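Local coordinates for hypothetical protein Atu2299 (Agrobacterium tumefaciens, PDB 2HLY), which is of unknown function but belongs to the DUF2026 family of the peptidase CA clan, which makes a papain-like fold, though not necessarily peptidase activity, probable, at residues F38-A43 with R151-W156; T68-A73 with E108-L113; L184-R189 with R194-T199; G96-F101 with F140-E145. All blocks are in the same frame, centred on the assembly; numbering follows the deposited sequence. Where two conformers were deposited one is given.

Contact 1: residues F38-A43 with R151-W156; sequences FSTFGA and RRFADW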
# COMPACT_ATOMS: atom_id res chain seq x y z
N PHE A 38 -3.13 -2.62 2.28
CA PHE A 38 -2.25 -1.46 2.25
C PHE A 38 -2.97 -0.25 1.69
O PHE A 38 -2.83 0.84 2.21
CB PHE A 38 -0.96 -1.74 1.45
CG PHE A 38 0.06 -2.52 2.24
CD1 PHE A 38 0.73 -1.91 3.30
CD2 PHE A 38 0.35 -3.84 1.93
CE1 PHE A 38 1.67 -2.63 4.05
CE2 PHE A 38 1.29 -4.56 2.67
CZ PHE A 38 1.95 -3.95 3.73
N SER A 39 -3.78 -0.46 0.67
CA SER A 39 -4.43 0.68 0.00
C SER A 39 -5.62 1.24 0.75
O SER A 39 -5.79 2.46 0.85
CB SER A 39 -4.80 0.31 -1.42
OG SER A 39 -3.62 0.04 -2.14
N THR A 40 -6.46 0.36 1.29
CA THR A 40 -7.61 0.84 2.08
C THR A 40 -7.20 1.38 3.45
O THR A 40 -7.69 2.45 3.87
CB THR A 40 -8.71 -0.21 2.23
OG1 THR A 40 -8.18 -1.36 2.87
CG2 THR A 40 -9.29 -0.59 0.86
N PHE A 41 -6.31 0.67 4.16
CA PHE A 41 -5.85 1.18 5.46
C PHE A 41 -5.02 2.47 5.29
O PHE A 41 -5.13 3.41 6.10
CB PHE A 41 -5.02 0.14 6.22
CG PHE A 41 -5.83 -0.99 6.82
CD1 PHE A 41 -7.02 -1.44 6.24
CD2 PHE A 41 -5.38 -1.62 7.97
CE1 PHE A 41 -7.75 -2.50 6.81
CE2 PHE A 41 -6.10 -2.67 8.53
CZ PHE A 41 -7.28 -3.11 7.93
N GLY A 42 -4.17 2.51 4.26
CA GLY A 42 -3.41 3.73 3.94
C GLY A 42 -4.33 4.91 3.66
O GLY A 42 -4.16 6.00 4.22
N ALA A 43 -5.32 4.69 2.80
CA ALA A 43 -6.31 5.72 2.49
C ALA A 43 -7.03 6.21 3.76
O ALA A 43 -7.22 7.41 3.95
CB ALA A 43 -7.30 5.21 1.47
N ARG A 151 -15.90 -5.67 -7.13
CA ARG A 151 -16.14 -7.08 -6.86
C ARG A 151 -15.13 -7.66 -5.86
O ARG A 151 -15.50 -8.47 -5.02
CB ARG A 151 -16.20 -7.89 -8.15
CG ARG A 151 -17.41 -7.54 -9.02
CD ARG A 151 -17.50 -8.42 -10.27
NE ARG A 151 -18.76 -8.22 -11.02
CZ ARG A 151 -18.84 -7.68 -12.24
NH1 ARG A 151 -17.75 -7.25 -12.88
NH2 ARG A 151 -20.03 -7.55 -12.85
N ARG A 152 -13.86 -7.26 -5.97
CA ARG A 152 -12.84 -7.77 -5.06
C ARG A 152 -13.15 -7.43 -3.61
O ARG A 152 -12.87 -8.23 -2.71
CB ARG A 152 -11.47 -7.22 -5.44
CG ARG A 152 -10.92 -7.76 -6.73
CD ARG A 152 -9.83 -8.73 -6.46
NE ARG A 152 -9.41 -9.36 -7.70
CZ ARG A 152 -8.45 -10.28 -7.77
NH1 ARG A 152 -7.81 -10.66 -6.66
NH2 ARG A 152 -8.14 -10.81 -8.95
N PHE A 153 -13.73 -6.26 -3.40
CA PHE A 153 -14.04 -5.75 -2.06
C PHE A 153 -15.46 -6.08 -1.59
O PHE A 153 -15.86 -5.70 -0.47
CB PHE A 153 -13.84 -4.24 -2.04
CG PHE A 153 -12.40 -3.82 -1.95
CD1 PHE A 153 -11.73 -3.89 -0.74
CD2 PHE A 153 -11.71 -3.35 -3.07
CE1 PHE A 153 -10.39 -3.50 -0.66
CE2 PHE A 153 -10.37 -2.96 -2.99
CZ PHE A 153 -9.72 -3.03 -1.78
N ALA A 154 -16.21 -6.80 -2.42
CA ALA A 154 -17.66 -6.97 -2.20
C ALA A 154 -18.04 -7.53 -0.83
O ALA A 154 -19.08 -7.16 -0.28
CB ALA A 154 -18.28 -7.81 -3.32
N ASP A 155 -17.19 -8.39 -0.27
CA ASP A 155 -17.52 -9.07 1.00
C ASP A 155 -16.86 -8.43 2.21
O ASP A 155 -17.05 -8.88 3.34
CB ASP A 155 -17.15 -10.56 0.93
CG ASP A 155 -17.99 -11.35 -0.07
OD1 ASP A 155 -19.16 -10.96 -0.31
OD2 ASP A 155 -17.48 -12.35 -0.62
N TRP A 156 -16.07 -7.38 1.98
CA TRP A 156 -15.31 -6.75 3.06
C TRP A 156 -16.18 -6.13 4.16
O TRP A 156 -15.82 -6.21 5.34
CB TRP A 156 -14.32 -5.73 2.51
CG TRP A 156 -13.01 -6.34 2.15
CD1 TRP A 156 -12.81 -7.56 1.55
CD2 TRP A 156 -11.70 -5.79 2.38
NE1 TRP A 156 -11.46 -7.79 1.38
CE2 TRP A 156 -10.76 -6.72 1.89
CE3 TRP A 156 -11.24 -4.59 2.95
CZ2 TRP A 156 -9.37 -6.50 1.97
CZ3 TRP A 156 -9.86 -4.38 3.03
CH2 TRP A 156 -8.95 -5.32 2.54

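Contact 2: residues T68-A73 with E108-L113; sequences TVLLFA and EGTDAL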
# COMPACT_ATOMS: atom_id res chain seq x y z
N THR A 68 14.24 -2.72 -13.35
CA THR A 68 13.42 -3.92 -13.52
C THR A 68 11.95 -3.51 -13.47
O THR A 68 11.56 -2.73 -12.61
CB THR A 68 13.68 -4.97 -12.42
OG1 THR A 68 13.44 -4.39 -11.14
CG2 THR A 68 15.13 -5.44 -12.46
N VAL A 69 11.16 -4.03 -14.40
CA VAL A 69 9.73 -3.71 -14.42
C VAL A 69 8.97 -4.78 -13.65
O VAL A 69 9.05 -5.98 -13.97
CB VAL A 69 9.19 -3.56 -15.88
CG1 VAL A 69 7.66 -3.53 -15.92
CG2 VAL A 69 9.76 -2.30 -16.54
N LEU A 70 8.24 -4.34 -12.63
CA LEU A 70 7.33 -5.19 -11.88
C LEU A 70 5.93 -4.99 -12.46
O LEU A 70 5.44 -3.87 -12.54
CB LEU A 70 7.37 -4.80 -10.39
CG LEU A 70 6.39 -5.49 -9.43
CD1 LEU A 70 6.49 -7.02 -9.49
CD2 LEU A 70 6.67 -4.97 -8.01
N LEU A 71 5.30 -6.09 -12.89
CA LEU A 71 4.05 -6.00 -13.64
C LEU A 71 2.93 -6.78 -12.96
O LEU A 71 2.95 -8.02 -12.90
CB LEU A 71 4.26 -6.47 -15.10
CG LEU A 71 3.08 -6.42 -16.08
CD1 LEU A 71 2.40 -5.06 -16.10
CD2 LEU A 71 3.53 -6.79 -17.50
N PHE A 72 1.97 -6.03 -12.42
CA PHE A 72 0.80 -6.63 -11.80
C PHE A 72 -0.28 -6.77 -12.86
O PHE A 72 -1.14 -5.90 -13.04
CB PHE A 72 0.31 -5.80 -10.62
CG PHE A 72 1.28 -5.71 -9.48
CD1 PHE A 72 1.39 -6.75 -8.56
CD2 PHE A 72 2.05 -4.58 -9.30
CE1 PHE A 72 2.29 -6.66 -7.48
CE2 PHE A 72 2.95 -4.47 -8.21
CZ PHE A 72 3.06 -5.52 -7.30
N ALA A 73 -0.20 -7.89 -13.58
CA ALA A 73 -1.10 -8.16 -14.69
C ALA A 73 -1.04 -9.65 -15.00
O ALA A 73 -0.11 -10.34 -14.57
CB ALA A 73 -0.67 -7.37 -15.92
N GLU A 108 9.36 -9.27 -1.74
CA GLU A 108 8.81 -10.61 -1.59
C GLU A 108 8.16 -11.02 -2.90
O GLU A 108 7.41 -10.24 -3.50
CB GLU A 108 7.76 -10.65 -0.49
CG GLU A 108 8.25 -10.14 0.85
CD GLU A 108 7.20 -10.29 1.94
OE1 GLU A 108 6.56 -11.36 2.01
OE2 GLU A 108 7.01 -9.33 2.72
N GLY A 109 8.46 -12.22 -3.35
CA GLY A 109 7.83 -12.77 -4.54
C GLY A 109 8.49 -12.34 -5.84
O GLY A 109 8.00 -12.67 -6.92
N THR A 110 9.61 -11.62 -5.76
CA THR A 110 10.21 -11.09 -6.99
C THR A 110 11.56 -11.75 -7.31
O THR A 110 12.13 -11.50 -8.38
CB THR A 110 10.30 -9.55 -6.96
OG1 THR A 110 10.91 -9.14 -5.73
CG2 THR A 110 8.89 -8.95 -7.07
N ASP A 111 12.01 -12.62 -6.40
CA ASP A 111 13.18 -13.49 -6.60
C ASP A 111 14.31 -12.83 -7.40
O ASP A 111 14.96 -11.92 -6.89
CB ASP A 111 12.75 -14.88 -7.15
CG ASP A 111 11.93 -14.79 -8.44
OD1 ASP A 111 10.68 -14.84 -8.36
OD2 ASP A 111 12.53 -14.67 -9.53
N ALA A 112 14.51 -13.25 -8.64
CA ALA A 112 15.58 -12.76 -9.52
C ALA A 112 15.62 -11.25 -9.71
O ALA A 112 16.70 -10.69 -9.95
CB ALA A 112 15.47 -13.44 -10.89
N LEU A 113 14.46 -10.59 -9.63
CA LEU A 113 14.37 -9.15 -9.82
C LEU A 113 15.07 -8.37 -8.71
O LEU A 113 15.46 -7.23 -8.93
CB LEU A 113 12.90 -8.69 -9.94
CG LEU A 113 11.97 -9.28 -11.01
CD1 LEU A 113 10.57 -8.69 -10.89
CD2 LEU A 113 12.50 -9.09 -12.42
O HOH W 1 15.81 -4.13 -9.46

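Contact 3: residues L184-R189 with R194-T199; sequences LSVTDR and RTVPLT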
# COMPACT_ATOMS: atom_id res chain seq x y z
N LEU A 184 0.89 -3.13 20.59
CA LEU A 184 -0.46 -2.82 21.05
C LEU A 184 -1.19 -4.06 21.47
O LEU A 184 -0.98 -5.14 20.92
CB LEU A 184 -1.27 -2.14 19.94
CG LEU A 184 -1.02 -0.66 19.69
CD1 LEU A 184 -2.05 -0.17 18.69
CD2 LEU A 184 -1.12 0.15 20.98
N SER A 185 -2.06 -3.90 22.47
CA SER A 185 -3.00 -4.94 22.86
C SER A 185 -4.26 -4.77 22.01
O SER A 185 -4.95 -3.75 22.10
CB SER A 185 -3.34 -4.83 24.34
OG SER A 185 -4.14 -5.93 24.75
N VAL A 186 -4.54 -5.76 21.17
CA VAL A 186 -5.69 -5.72 20.25
C VAL A 186 -6.71 -6.79 20.67
O VAL A 186 -6.37 -7.97 20.78
CB VAL A 186 -5.24 -5.96 18.79
CG1 VAL A 186 -6.43 -5.95 17.83
CG2 VAL A 186 -4.22 -4.89 18.37
N THR A 187 -7.95 -6.35 20.89
CA THR A 187 -9.05 -7.23 21.31
C THR A 187 -9.92 -7.61 20.11
O THR A 187 -10.38 -6.73 19.36
CB THR A 187 -9.93 -6.53 22.38
OG1 THR A 187 -9.11 -6.12 23.48
CG2 THR A 187 -11.02 -7.49 22.90
N ASP A 188 -10.12 -8.91 19.92
CA ASP A 188 -10.96 -9.40 18.83
C ASP A 188 -12.43 -9.41 19.24
O ASP A 188 -12.78 -9.04 20.36
CB ASP A 188 -10.51 -10.77 18.31
CG ASP A 188 -10.68 -11.89 19.34
OD1 ASP A 188 -11.43 -11.73 20.33
OD2 ASP A 188 -10.04 -12.95 19.14
N ARG A 189 -13.28 -9.82 18.31
CA ARG A 189 -14.73 -9.79 18.52
C ARG A 189 -15.19 -10.83 19.55
O ARG A 189 -16.28 -10.69 20.12
CB ARG A 189 -15.44 -9.98 17.17
CG ARG A 189 -15.28 -8.77 16.23
CD ARG A 189 -16.46 -7.82 16.36
NE ARG A 189 -16.17 -6.47 15.88
CZ ARG A 189 -17.09 -5.54 15.63
NH1 ARG A 189 -18.39 -5.81 15.79
NH2 ARG A 189 -16.72 -4.33 15.21
N ARG A 194 -4.78 -9.89 22.01
CA ARG A 194 -3.47 -10.34 21.55
C ARG A 194 -2.52 -9.14 21.49
O ARG A 194 -2.95 -8.01 21.29
CB ARG A 194 -3.57 -11.02 20.18
CG ARG A 194 -3.83 -10.06 19.02
CD ARG A 194 -4.15 -10.78 17.72
NE ARG A 194 -4.43 -9.82 16.64
CZ ARG A 194 -5.58 -9.17 16.49
NH1 ARG A 194 -6.59 -9.37 17.33
NH2 ARG A 194 -5.72 -8.32 15.47
N THR A 195 -1.22 -9.38 21.69
CA THR A 195 -0.22 -8.32 21.55
C THR A 195 0.30 -8.32 20.12
O THR A 195 0.69 -9.36 19.58
CB THR A 195 0.95 -8.48 22.55
OG1 THR A 195 0.44 -8.41 23.89
CG2 THR A 195 1.99 -7.36 22.37
N VAL A 196 0.28 -7.15 19.49
CA VAL A 196 0.78 -7.01 18.13
C VAL A 196 1.99 -6.06 18.16
O VAL A 196 1.84 -4.89 18.47
CB VAL A 196 -0.32 -6.50 17.16
CG1 VAL A 196 0.20 -6.46 15.73
CG2 VAL A 196 -1.56 -7.40 17.22
N PRO A 197 3.20 -6.58 17.88
CA PRO A 197 4.38 -5.72 17.86
C PRO A 197 4.60 -5.06 16.51
O PRO A 197 4.20 -5.60 15.48
CB PRO A 197 5.52 -6.70 18.10
CG PRO A 197 5.06 -7.95 17.47
CD PRO A 197 3.56 -7.98 17.58
N LEU A 198 5.25 -3.90 16.50
CA LEU A 198 5.69 -3.34 15.23
C LEU A 198 6.75 -4.25 14.62
O LEU A 198 7.64 -4.73 15.33
CB LEU A 198 6.27 -1.94 15.45
CG LEU A 198 5.30 -0.78 15.69
CD1 LEU A 198 6.07 0.46 16.15
CD2 LEU A 198 4.45 -0.48 14.45
N THR A 199 6.64 -4.52 13.33
CA THR A 199 7.68 -5.30 12.63
C THR A 199 8.98 -4.48 12.55
O THR A 199 8.98 -3.27 12.77
CB THR A 199 7.21 -5.77 11.23
OG1 THR A 199 6.82 -4.64 10.45
CG2 THR A 199 6.01 -6.73 11.36
O HOH W 2 -2.41 -8.30 24.69

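Contact 4: residues G96-F101 with F140-E145; sequences GWAIDF and FFYRSE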
# COMPACT_ATOMS: atom_id res chain seq x y z
N GLY A 96 -4.04 14.19 -5.65
CA GLY A 96 -3.26 14.14 -6.88
C GLY A 96 -2.09 13.16 -6.85
O GLY A 96 -1.57 12.79 -7.91
N TRP A 97 -1.70 12.72 -5.65
CA TRP A 97 -0.57 11.81 -5.48
C TRP A 97 -0.97 10.36 -5.68
O TRP A 97 -2.04 9.94 -5.24
CB TRP A 97 0.06 11.95 -4.06
CG TRP A 97 0.71 13.26 -3.87
CD1 TRP A 97 0.13 14.43 -3.44
CD2 TRP A 97 2.06 13.59 -4.20
NE1 TRP A 97 1.06 15.45 -3.44
CE2 TRP A 97 2.25 14.97 -3.92
CE3 TRP A 97 3.15 12.85 -4.69
CZ2 TRP A 97 3.48 15.62 -4.13
CZ3 TRP A 97 4.36 13.51 -4.90
CH2 TRP A 97 4.51 14.87 -4.61
N ALA A 98 -0.09 9.62 -6.35
CA ALA A 98 -0.17 8.15 -6.38
C ALA A 98 0.72 7.65 -5.25
O ALA A 98 1.93 7.97 -5.21
CB ALA A 98 0.35 7.62 -7.71
N ILE A 99 0.13 6.89 -4.34
CA ILE A 99 0.87 6.33 -3.23
C ILE A 99 0.63 4.83 -3.18
O ILE A 99 -0.52 4.38 -3.19
CB ILE A 99 0.48 6.99 -1.89
CG1 ILE A 99 0.58 8.52 -2.02
CG2 ILE A 99 1.43 6.51 -0.80
CD1 ILE A 99 0.10 9.31 -0.84
N ASP A 100 1.71 4.06 -3.14
CA ASP A 100 1.57 2.62 -3.00
C ASP A 100 2.25 2.23 -1.69
O ASP A 100 3.48 2.08 -1.64
CB ASP A 100 2.18 1.88 -4.20
CG ASP A 100 1.79 0.42 -4.23
OD1 ASP A 100 1.54 -0.15 -3.14
OD2 ASP A 100 1.72 -0.15 -5.35
N PHE A 101 1.46 2.10 -0.64
CA PHE A 101 2.03 1.77 0.67
C PHE A 101 2.61 0.36 0.75
O PHE A 101 3.30 0.05 1.72
CB PHE A 101 0.99 1.96 1.79
CG PHE A 101 0.63 3.38 2.02
CD1 PHE A 101 1.51 4.22 2.69
CD2 PHE A 101 -0.61 3.88 1.62
CE1 PHE A 101 1.17 5.57 2.91
CE2 PHE A 101 -0.95 5.22 1.85
CZ PHE A 101 -0.07 6.05 2.52
N PHE A 140 5.77 4.62 -13.64
CA PHE A 140 4.64 3.77 -13.26
C PHE A 140 3.50 3.94 -14.23
O PHE A 140 3.36 4.99 -14.88
CB PHE A 140 4.16 4.08 -11.84
CG PHE A 140 3.51 5.44 -11.68
CD1 PHE A 140 2.14 5.54 -11.48
CD2 PHE A 140 4.26 6.61 -11.69
CE1 PHE A 140 1.52 6.80 -11.30
CE2 PHE A 140 3.65 7.87 -11.51
CZ PHE A 140 2.30 7.96 -11.33
N PHE A 141 2.70 2.89 -14.34
CA PHE A 141 1.50 2.96 -15.15
C PHE A 141 0.39 2.23 -14.42
O PHE A 141 0.57 1.10 -13.95
CB PHE A 141 1.71 2.36 -16.54
CG PHE A 141 0.45 2.30 -17.35
CD1 PHE A 141 -0.08 3.46 -17.92
CD2 PHE A 141 -0.24 1.09 -17.49
CE1 PHE A 141 -1.29 3.41 -18.63
CE2 PHE A 141 -1.43 1.03 -18.21
CZ PHE A 141 -1.97 2.18 -18.76
N TYR A 142 -0.77 2.88 -14.35
CA TYR A 142 -1.98 2.32 -13.74
C TYR A 142 -3.14 2.32 -14.72
O TYR A 142 -3.36 3.31 -15.45
CB TYR A 142 -2.44 3.19 -12.58
CG TYR A 142 -1.55 3.28 -11.37
CD1 TYR A 142 -0.69 2.24 -11.00
CD2 TYR A 142 -1.59 4.43 -10.58
CE1 TYR A 142 0.10 2.35 -9.83
CE2 TYR A 142 -0.80 4.55 -9.44
CZ TYR A 142 0.04 3.51 -9.08
OH TYR A 142 0.79 3.62 -7.92
N ARG A 143 -3.90 1.22 -14.72
CA ARG A 143 -5.23 1.23 -15.32
C ARG A 143 -6.23 0.78 -14.29
O ARG A 143 -6.28 -0.41 -13.93
CB ARG A 143 -5.31 0.36 -16.58
CG ARG A 143 -6.69 0.46 -17.22
CD ARG A 143 -6.79 -0.33 -18.50
NE ARG A 143 -6.68 -1.77 -18.26
CZ ARG A 143 -5.72 -2.53 -18.79
NH1 ARG A 143 -4.80 -1.99 -19.58
NH2 ARG A 143 -5.68 -3.83 -18.52
N SER A 144 -7.02 1.73 -13.82
CA SER A 144 -8.10 1.44 -12.90
C SER A 144 -9.14 0.54 -13.57
O SER A 144 -9.55 0.79 -14.70
CB SER A 144 -8.78 2.73 -12.42
OG SER A 144 -9.81 2.42 -11.49
N GLU A 145 -9.56 -0.49 -12.83
CA GLU A 145 -10.64 -1.39 -13.26
C GLU A 145 -11.73 -1.35 -12.19
O GLU A 145 -11.78 -2.23 -11.31
CB GLU A 145 -10.09 -2.79 -13.45
CG GLU A 145 -9.08 -2.85 -14.58
CD GLU A 145 -9.73 -2.93 -15.96
OE1 GLU A 145 -10.98 -2.89 -16.06
OE2 GLU A 145 -8.97 -3.04 -16.95

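Contact 1: residues F38-A43 with R151-W156
Within 38-43, Thr40 carries the contact, meeting both Phe153 and Trp156, and its two branches divide the work. The methyl is the tight side: CG2 sits 3.5 Å from Phe153 CE1 and 3.6 Å from Phe153 CZ, at the far end of a phenyl ring that comes at it from the opposite direction. The hydroxyl serves the other aromatic, with Thr40 OG1 3.5 Å from Trp156 CZ3. That oxygen lies between the backbone N and the carbonyl carbon (chi1 59°), where it also bonds to the carbonyl O of Met36 one turn back, so its polar need is met inside the helix while it rests obliquely against the indole.

The two aromatics brace each other. Phe153 CD1 stands 3.6 Å above the indole plane, toward its rim, and Trp156 CE3 lies at the edge of the phenyl ring, so Phe153 presents an edge to a face of Trp156. A backbone bond from Trp156 N to Phe153 O (3.0 Å) closes the turn that keeps both rings on one side.

The backbones stay well apart, Thr40 CA to Phe153 CA being 10.1 Å, and just 126 Å² is buried. Behind the rings the packing ends: Arg151, in the last turn of helix 146-152, and Ala154 and Asp155 after it are exposed, Asp155 paired with Lys158. Both rings also touch Met36. Ser39 and Phe153 both reach Cys90 of strand 89-94, so these two aromatics following helix 146-152 pack beside a helix laid on a sheet, consistent with a papain-like fold.

Contact 2: residues T68-A73 with E108-L113
An outermost strand of the three-stranded antiparallel sheet, 68-72, is covered here by the long loop joining strands 97-100 and 120-123, with Thr68 and Leu70 meeting Leu113 and Thr110. The loop brings its side chains up to the strand without pairing with it; the strand's backbone partner lies in strand 60-65, where Leu70 bonds to Tyr63. In the middle, Leu70 and Thr110 touch methyl to methyl, CD1 to CG2 at 3.9 Å, their side chains crossing at about a right angle. Leu70 has CG anti to its own N (chi1 175°), a rotation that carries CD1 over to the loop. Thr110 turns its methyl to the strand while OG1 bonds back to the carbonyl O of Phe106, so the polar end is taken up within the loop. A short turn, Leu113 N to Thr110 O at 2.8 Å, then sets Leu113 against the start of the strand. Its CD2 lies 4.3 Å from Thr68 CB, and its CD1 approaches Val69 O at 4.4 Å, both loose contacts. The polar link at this end is a water: it donates to Thr68 OG1 at 2.9 Å and to Leu113 O at 3.2 Å, while Thr68 OG1 is also hydrogen-bonded to Leu65 O.

Contact 3: residues L184-R189 with R194-T199
Strands 184-187 and 194-197 run antiparallel with a marked twist, 135° between their directions, and are laced by two pairs of backbone bonds. Leu184 and Val196 form one hydrogen-bonded pair, Val186 and Arg194 the other, with Ser185 and Thr195 as the non-hydrogen-bonded pair between them. The straightest bond is Val186 N to Arg194 O, 2.8 Å with 175° at the hydrogen; Arg194 N returns to Val186 O at the same length. At the other end Val196 N reaches Leu184 O at 2.8 Å.

Leu184, Val186, Arg194 and Val196 share one face. There Val186 CG2 and Val196 CG2 touch at 3.8 Å, while the other methyl of Val186 is overlaid by a flat cation: CG1 lies over one face of the Arg194 guanidinium, 3.4 Å from NH2. Arg194 gets there because its CG is tucked between the backbone N and the carbonyl carbon (chi1 73°) and the chain then runs straight to NE, alongside Val186. The charged group thus lids a valine. Its nearby opposite charge makes no salt bridge, since Asp188 OD2 is 5.3 Å from Arg194 NH1; Asp188 OD1 instead takes Lys192 N, within the connection between the strands.

On the reverse face Ser185 and Thr195 are exposed, and one water joins them, 2.9 Å from Ser185 OG and 3.0 Å from Thr195 OG1. Leu184 meanwhile packs on Val168 and Trp172 of helix 160-172. A twisted beta hairpin results, wet on one face and laid by the other against a helix.

Contact 4: residues G96-F101 with F140-E145
Ala98 sets its methyl against the junction of two touching aromatics of strand 140-144, meeting Tyr142 CE2 at 3.7 Å and Phe140 CE1 at 3.9 Å. Tyr142 offers it the ring edge, near the ring plane; Phe140 meets it obliquely. The two residues, two apart, share one side of their strand yet leave it differently. Phe140 carries CG between its N and carbonyl carbon (chi1 68°), whereas Tyr142 has CG anti to the carbonyl carbon (chi1 -66°), and so the rings converge: Phe140 CD1 stands 3.7 Å above the tyrosine plane, toward the rim, with the phenyl edge turned to that face. Trp91 stacks on Tyr142 as well, and Phe120 meets Phe140 edge-to-face.

Strand 97-100 crosses strand 140-144 at 93°, their axes 10.5 Å apart, so side chains alone bridge two separate sheets. Further along, Asp100 CB comes within 4.3 Å of Tyr142 OH, but the polar ends do not bond each other. Tyr142 OH bonds to Tyr63 OH, which also makes a weak bond to Asp100 OD2; Asp100 further bonds through OD2 to His89 NE2 and through OD1 to Met102 N. The chemistry is therefore apolar across the interface itself, while its buried hydroxyl and carboxylate are each satisfied by neighbours; the carboxylate probably helps orient His89.

In the fold
Contact 4 is the buried core of the set, joining two sheets through a methyl and aromatic rings. Contacts 1 and 2 lie at the surface, each a loop laid on a regular element: aromatics on helix 31-50 in the first, leucine and threonine methyls plus a water on an edge strand in the second. Contact 3 stands apart, about 30 Å centre to centre from contact 4, and relies on backbone hydrogen bonds. Contacts 2 and 4 reach the same three-stranded sheet at its two outermost strands. Contacts 1 and 4 touch directly, Gly42 CA lying 3.6 Å from Phe101 CE2, and strand 140-144 leads into helix 146-152.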